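Local structure of ferritin (Mycoplasma penetrans, 7DIE) at residues E23-A34 with F49-H60. The protein probably takes up, oxidises and stores iron, as a ferritin that binds ferric ions and assembles into a shell of 24 subunits. Residues are numbered along the deposited sequence; the frame is centred on the assembly and turned at random.
Sequences ELCAANLYFHLA and FVKMGSDKQSAH. With FE (Fe (III) ion), chain G.
Lys56 of helix 43-70 reaches across to Glu23 of helix 10-39. CB of Lys56 packs 3.9 Å from CB of Ala27, and CG of Lys56 lies 4.0 Å from the carbonyl O of Glu23. The turn about CB-CG (chi2 -55°) then directs the chain so that CD lies over the face of the His60 ring and CE reaches the edge of the Tyr30 ring. At the tip, NZ of Lys56 forms a salt bridge of 3.0 Å with OE1 of Glu23, on that oxygen's syn side; Glu102 of helix 91-118 supplies a second carboxylate to NZ and also bonds the hydroxyl of Tyr30. The other Glu23 oxygen, OE2, accepts from ND1 of His60 at 2.9 Å, with the donor well above the carboxylate plane, and is bonded by His19 too. Held at ND1 by Glu23 and at NE2 by the iron (2.3 Å), the His60 ring is restrained in its rotation. Further along, Gly53 lets the helices close in: its CA sits over the face of the Phe31 ring, and CZ of Phe31 comes within 3.4 Å of C of Gly53. CB of Leu33 lies over the centre of the Phe49 ring. The segments run antiparallel at 160° as the first helical hairpin of the ferritin four-helix bundle, and Asp55 and His60 of helix 43-70 bind an iron together with Asp134 and Asp138 of helix 122-150 and a water.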
ATOM      1  N   GLU A  23      17.776 -10.183  45.931  1.00 26.51           N
ATOM      2  CA  GLU A  23      17.141  -9.333  44.911  1.00 24.55           C
ATOM      3  C   GLU A  23      15.722  -8.942  45.318  1.00 27.01           C
ATOM      4  O   GLU A  23      15.277  -7.814  45.058  1.00 27.38           O
ATOM      5  CB  GLU A  23      17.112 -10.049  43.558  1.00 25.36           C
ATOM      6  CG  GLU A  23      18.494 -10.473  43.027  1.00 25.05           C
ATOM      7  CD  GLU A  23      19.172  -9.380  42.207  1.00 28.04           C
ATOM      8  OE1 GLU A  23      18.774  -8.193  42.322  1.00 26.57           O
ATOM      9  OE2 GLU A  23      20.102  -9.715  41.441  1.00 27.83           O
ATOM     10  N   LEU A  24      14.986  -9.870  45.933  1.00 25.20           N
ATOM     11  CA  LEU A  24      13.645  -9.559  46.419  1.00 24.88           C
ATOM     12  C   LEU A  24      13.701  -8.597  47.595  1.00 28.88           C
ATOM     13  O   LEU A  24      12.824  -7.743  47.752  1.00 26.53           O
ATOM     14  CB  LEU A  24      12.920 -10.855  46.817  1.00 24.81           C
ATOM     15  CG  LEU A  24      11.534 -10.724  47.460  1.00 26.69           C
ATOM     16  CD1 LEU A  24      10.590  -9.917  46.558  1.00 27.76           C
ATOM     17  CD2 LEU A  24      10.957 -12.131  47.769  1.00 26.22           C
ATOM     18  N   CYS A  25      14.723  -8.720  48.442  1.00 28.15           N
ATOM     19  CA  CYS A  25      14.853  -7.759  49.528  1.00 29.24           C
ATOM     20  C   CYS A  25      15.015  -6.356  48.957  1.00 26.47           C
ATOM     21  O   CYS A  25      14.378  -5.400  49.426  1.00 27.06           O
ATOM     22  CB  CYS A  25      16.039  -8.145  50.424  1.00 30.14           C
ATOM     23  SG  CYS A  25      16.261  -7.056  51.847  1.00 30.26           S
ATOM     24  N   ALA A  26      15.808  -6.233  47.888  1.00 25.12           N
ATOM     25  CA  ALA A  26      15.986  -4.955  47.209  1.00 27.24           C
ATOM     26  C   ALA A  26      14.673  -4.465  46.622  1.00 28.60           C
ATOM     27  O   ALA A  26      14.308  -3.299  46.792  1.00 29.14           O
ATOM     28  CB  ALA A  26      17.051  -5.082  46.114  1.00 27.69           C
ATOM     29  N   ALA A  27      13.949  -5.349  45.925  1.00 26.69           N
ATOM     30  CA  ALA A  27      12.646  -4.975  45.369  1.00 27.60           C
ATOM     31  C   ALA A  27      11.717  -4.479  46.464  1.00 28.60           C
ATOM     32  O   ALA A  27      11.095  -3.415  46.334  1.00 26.95           O
ATOM     33  CB  ALA A  27      12.009  -6.169  44.644  1.00 28.19           C
ATOM     34  N   ASN A  28      11.608  -5.255  47.548  1.00 27.01           N
ATOM     35  CA  ASN A  28      10.770  -4.878  48.682  1.00 26.11           C
ATOM     36  C   ASN A  28      11.177  -3.532  49.254  1.00 32.63           C
ATOM     37  O   ASN A  28      10.317  -2.710  49.586  1.00 29.57           O
ATOM     38  CB  ASN A  28      10.844  -5.959  49.768  1.00 27.64           C
ATOM     39  CG  ASN A  28      10.022  -7.183  49.413  1.00 31.60           C
ATOM     40  OD1 ASN A  28       9.074  -7.080  48.637  1.00 27.87           O
ATOM     41  ND2 ASN A  28      10.367  -8.343  49.990  1.00 27.34           N
ATOM     42  N   LEU A  29      12.479  -3.299  49.408  1.00 27.18           N
ATOM     43  CA  LEU A  29      12.934  -1.999  49.896  1.00 25.64           C
ATOM     44  C   LEU A  29      12.564  -0.886  48.924  1.00 26.74           C
ATOM     45  O   LEU A  29      12.075   0.179  49.336  1.00 28.13           O
ATOM     46  CB  LEU A  29      14.450  -2.021  50.149  1.00 28.71           C
ATOM     47  CG  LEU A  29      14.967  -0.640  50.584  1.00 31.11           C
ATOM     48  CD1 LEU A  29      14.430  -0.251  51.974  1.00 30.05           C
ATOM     49  CD2 LEU A  29      16.485  -0.557  50.544  1.00 31.74           C
ATOM     50  N   TYR A  30      12.753  -1.120  47.621  1.00 26.85           N
ATOM     51  CA  TYR A  30      12.501  -0.054  46.647  1.00 28.79           C
ATOM     52  C   TYR A  30      11.021   0.310  46.582  1.00 26.88           C
ATOM     53  O   TYR A  30      10.672   1.489  46.424  1.00 24.44           O
ATOM     54  CB  TYR A  30      13.034  -0.454  45.256  1.00 25.99           C
ATOM     55  CG  TYR A  30      14.536  -0.676  45.249  1.00 28.54           C
ATOM     56  CD1 TYR A  30      15.341  -0.094  46.228  1.00 28.93           C
ATOM     57  CD2 TYR A  30      15.153  -1.495  44.292  1.00 27.09           C
ATOM     58  CE1 TYR A  30      16.725  -0.307  46.253  1.00 28.27           C
ATOM     59  CE2 TYR A  30      16.539  -1.712  44.305  1.00 28.88           C
ATOM     60  CZ  TYR A  30      17.315  -1.111  45.301  1.00 31.65           C
ATOM     61  OH  TYR A  30      18.681  -1.306  45.357  1.00 30.41           O
ATOM     62  N   PHE A  31      10.126  -0.671  46.703  1.00 26.47           N
ATOM     63  CA  PHE A  31       8.710  -0.309  46.722  1.00 28.07           C
ATOM     64  C   PHE A  31       8.370   0.470  47.989  1.00 28.58           C
ATOM     65  O   PHE A  31       7.563   1.404  47.951  1.00 27.86           O
ATOM     66  CB  PHE A  31       7.839  -1.563  46.580  1.00 27.34           C
ATOM     67  CG  PHE A  31       7.916  -2.191  45.208  1.00 26.37           C
ATOM     68  CD1 PHE A  31       7.649  -1.435  44.072  1.00 31.18           C
ATOM     69  CD2 PHE A  31       8.281  -3.519  45.056  1.00 26.74           C
ATOM     70  CE1 PHE A  31       7.719  -1.996  42.798  1.00 29.00           C
ATOM     71  CE2 PHE A  31       8.365  -4.092  43.794  1.00 26.53           C
ATOM     72  CZ  PHE A  31       8.079  -3.323  42.656  1.00 28.31           C
ATOM     73  N   HIS A  32       8.967   0.095  49.126  1.00 29.96           N
ATOM     74  CA  HIS A  32       8.825   0.906  50.335  1.00 27.63           C
ATOM     75  C   HIS A  32       9.350   2.323  50.106  1.00 27.17           C
ATOM     76  O   HIS A  32       8.658   3.317  50.387  1.00 30.40           O
ATOM     77  CB  HIS A  32       9.561   0.229  51.502  1.00 28.07           C
ATOM     78  CG  HIS A  32       9.670   1.083  52.727  1.00 32.22           C
ATOM     79  ND1 HIS A  32       8.580   1.413  53.512  1.00 30.64           N
ATOM     80  CD2 HIS A  32      10.741   1.682  53.301  1.00 31.88           C
ATOM     81  CE1 HIS A  32       8.980   2.181  54.512  1.00 31.52           C
ATOM     82  NE2 HIS A  32      10.285   2.348  54.415  1.00 31.36           N
ATOM     83  N   LEU A  33      10.568   2.431  49.570  1.00 27.80           N
ATOM     84  CA  LEU A  33      11.185   3.735  49.341  1.00 24.95           C
ATOM     85  C   LEU A  33      10.408   4.557  48.320  1.00 28.00           C
ATOM     86  O   LEU A  33      10.446   5.790  48.361  1.00 28.82           O
ATOM     87  CB  LEU A  33      12.631   3.543  48.893  1.00 23.87           C
ATOM     88  CG  LEU A  33      13.566   2.978  49.972  1.00 27.64           C
ATOM     89  CD1 LEU A  33      15.020   3.036  49.508  1.00 25.85           C
ATOM     90  CD2 LEU A  33      13.385   3.701  51.306  1.00 29.34           C
ATOM     91  N   ALA A  34       9.709   3.903  47.390  1.00 28.74           N
ATOM     92  CA  ALA A  34       8.838   4.654  46.489  1.00 30.25           C
ATOM     93  C   ALA A  34       7.759   5.397  47.273  1.00 27.71           C
ATOM     94  O   ALA A  34       7.524   6.585  47.048  1.00 26.87           O
ATOM     95  CB  ALA A  34       8.214   3.719  45.450  1.00 27.95           C
ATOM     96  N   PHE A  49      11.979   4.498  41.928  1.00 26.86           N
ATOM     97  CA  PHE A  49      12.047   3.317  42.780  1.00 25.66           C
ATOM     98  C   PHE A  49      11.064   2.254  42.320  1.00 25.21           C
ATOM     99  O   PHE A  49      11.358   1.058  42.406  1.00 25.68           O
ATOM    100  CB  PHE A  49      11.815   3.698  44.238  1.00 25.03           C
ATOM    101  CG  PHE A  49      13.053   4.202  44.908  1.00 25.54           C
ATOM    102  CD1 PHE A  49      14.179   3.386  45.012  1.00 26.21           C
ATOM    103  CD2 PHE A  49      13.119   5.499  45.393  1.00 29.09           C
ATOM    104  CE1 PHE A  49      15.340   3.860  45.612  1.00 32.26           C
ATOM    105  CE2 PHE A  49      14.277   5.981  46.002  1.00 29.44           C
ATOM    106  CZ  PHE A  49      15.390   5.159  46.108  1.00 27.30           C
ATOM    107  N   VAL A  50       9.899   2.660  41.811  1.00 26.65           N
ATOM    108  CA  VAL A  50       8.982   1.656  41.271  1.00 25.03           C
ATOM    109  C   VAL A  50       9.628   0.942  40.092  1.00 23.44           C
ATOM    110  O   VAL A  50       9.513  -0.283  39.944  1.00 28.17           O
ATOM    111  CB  VAL A  50       7.638   2.299  40.874  1.00 27.44           C
ATOM    112  CG1 VAL A  50       6.795   1.283  40.114  1.00 30.95           C
ATOM    113  CG2 VAL A  50       6.887   2.766  42.117  1.00 26.46           C
ATOM    114  N   LYS A  51      10.312   1.699  39.233  1.00 25.66           N
ATOM    115  CA  LYS A  51      10.991   1.090  38.094  1.00 25.91           C
ATOM    116  C   LYS A  51      12.073   0.124  38.555  1.00 28.03           C
ATOM    117  O   LYS A  51      12.189  -0.986  38.023  1.00 25.71           O
ATOM    118  CB  LYS A  51      11.586   2.174  37.205  1.00 26.05           C
ATOM    119  CG  LYS A  51      12.383   1.632  36.004  1.00 32.71           C
ATOM    120  CD  LYS A  51      13.165   2.744  35.312  1.00 45.95           C
ATOM    121  CE  LYS A  51      14.222   2.177  34.357  1.00 62.45           C
ATOM    122  NZ  LYS A  51      14.893   3.242  33.529  1.00 67.09           N
ATOM    123  N   MET A  52      12.858   0.518  39.561  1.00 25.40           N
ATOM    124  CA  MET A  52      13.931  -0.353  40.039  1.00 24.40           C
ATOM    125  C   MET A  52      13.365  -1.639  40.632  1.00 26.52           C
ATOM    126  O   MET A  52      13.866  -2.735  40.356  1.00 26.48           O
ATOM    127  CB  MET A  52      14.793   0.375  41.080  1.00 26.34           C
ATOM    128  CG  MET A  52      15.573   1.579  40.564  1.00 32.08           C
ATOM    129  SD  MET A  52      16.710   1.199  39.228  1.00 42.68           S
ATOM    130  CE  MET A  52      17.912   0.157  40.047  1.00 42.62           C
ATOM    131  N   GLY A  53      12.326  -1.524  41.464  1.00 26.43           N
ATOM    132  CA  GLY A  53      11.734  -2.717  42.050  1.00 26.25           C
ATOM    133  C   GLY A  53      11.085  -3.610  41.008  1.00 28.57           C
ATOM    134  O   GLY A  53      11.188  -4.838  41.078  1.00 26.62           O
ATOM    135  N   SER A  54      10.403  -3.006  40.028  1.00 27.38           N
ATOM    136  CA  SER A  54       9.796  -3.813  38.971  1.00 27.57           C
ATOM    137  C   SER A  54      10.863  -4.531  38.156  1.00 25.13           C
ATOM    138  O   SER A  54      10.668  -5.685  37.749  1.00 27.80           O
ATOM    139  CB  SER A  54       8.925  -2.939  38.067  1.00 26.79           C
ATOM    140  OG  SER A  54       7.907  -2.320  38.841  1.00 30.19           O
ATOM    141  N   ASP A  55      11.997  -3.870  37.900  0.62 24.86           N
ATOM    142  CA  ASP A  55      13.078  -4.521  37.165  0.62 25.87           C
ATOM    143  C   ASP A  55      13.648  -5.702  37.944  0.62 28.55           C
ATOM    144  O   ASP A  55      13.949  -6.756  37.365  0.62 27.30           O
ATOM    145  CB  ASP A  55      14.193  -3.520  36.843  0.62 28.61           C
ATOM    146  CG  ASP A  55      15.458  -4.206  36.344  0.62 32.37           C
ATOM    147  OD1 ASP A  55      15.415  -4.752  35.226  0.62 32.97           O
ATOM    148  OD2 ASP A  55      16.485  -4.217  37.066  0.62 31.12           O
ATOM    149  N   LYS A  56      13.812  -5.550  39.260  1.00 25.40           N
ATOM    150  CA  LYS A  56      14.267  -6.697  40.050  1.00 26.36           C
ATOM    151  C   LYS A  56      13.327  -7.883  39.862  1.00 26.28           C
ATOM    152  O   LYS A  56      13.774  -9.026  39.726  1.00 25.02           O
ATOM    153  CB  LYS A  56      14.363  -6.340  41.540  1.00 29.92           C
ATOM    154  CG  LYS A  56      15.447  -5.311  41.889  1.00 25.95           C
ATOM    155  CD  LYS A  56      16.827  -5.751  41.385  1.00 27.16           C
ATOM    156  CE  LYS A  56      17.959  -4.838  41.911  1.00 29.30           C
ATOM    157  NZ  LYS A  56      19.315  -5.340  41.470  1.00 29.32           N
ATOM    158  N   GLN A  57      12.015  -7.630  39.832  1.00 23.61           N
ATOM    159  CA  GLN A  57      11.067  -8.729  39.626  1.00 26.82           C
ATOM    160  C   GLN A  57      11.197  -9.314  38.226  1.00 29.99           C
ATOM    161  O   GLN A  57      11.319 -10.531  38.053  1.00 27.50           O
ATOM    162  CB  GLN A  57       9.635  -8.250  39.837  1.00 26.09           C
ATOM    163  CG  GLN A  57       9.307  -7.693  41.218  1.00 28.68           C
ATOM    164  CD  GLN A  57       7.961  -6.991  41.211  1.00 28.63           C
ATOM    165  OE1 GLN A  57       7.592  -6.374  40.216  1.00 28.74           O
ATOM    166  NE2 GLN A  57       7.211  -7.109  42.301  1.00 32.16           N
ATOM    167  N   SER A  58      11.128  -8.463  37.207  1.00 29.13           N
ATOM    168  CA  SER A  58      10.942  -8.964  35.854  1.00 30.48           C
ATOM    169  C   SER A  58      12.232  -9.439  35.214  1.00 30.30           C
ATOM    170  O   SER A  58      12.190 -10.253  34.280  1.00 29.49           O
ATOM    171  CB  SER A  58      10.307  -7.869  34.987  1.00 30.15           C
ATOM    172  OG  SER A  58      11.244  -6.827  34.781  1.00 33.12           O
ATOM    173  N   ALA A  59      13.379  -8.955  35.674  1.00 26.96           N
ATOM    174  CA  ALA A  59      14.643  -9.309  35.044  1.00 24.20           C
ATOM    175  C   ALA A  59      15.545 -10.155  35.933  1.00 30.20           C
ATOM    176  O   ALA A  59      16.212 -11.053  35.429  1.00 27.57           O
ATOM    177  CB  ALA A  59      15.399  -8.046  34.622  1.00 24.04           C
ATOM    178  N   HIS A  60      15.570  -9.909  37.246  1.00 25.14           N
ATOM    179  CA  HIS A  60      16.498 -10.634  38.123  1.00 24.63           C
ATOM    180  C   HIS A  60      15.845 -11.878  38.712  1.00 26.49           C
ATOM    181  O   HIS A  60      16.280 -13.001  38.445  1.00 26.50           O
ATOM    182  CB  HIS A  60      16.990  -9.714  39.242  1.00 22.87           C
ATOM    183  CG  HIS A  60      17.796  -8.554  38.744  1.00 26.41           C
ATOM    184  ND1 HIS A  60      19.135  -8.400  39.030  1.00 29.39           N
ATOM    185  CD2 HIS A  60      17.454  -7.503  37.959  1.00 29.49           C
ATOM    186  CE1 HIS A  60      19.581  -7.294  38.458  1.00 29.12           C
ATOM    187  NE2 HIS A  60      18.586  -6.737  37.790  1.00 30.68           N
TER
HETATM  188 FE    FE G 201      18.703  -4.668  36.693  0.68 36.02          FE
HETATM  189  O   HOH W   1      17.829  -5.386  34.595  1.00 40.83           O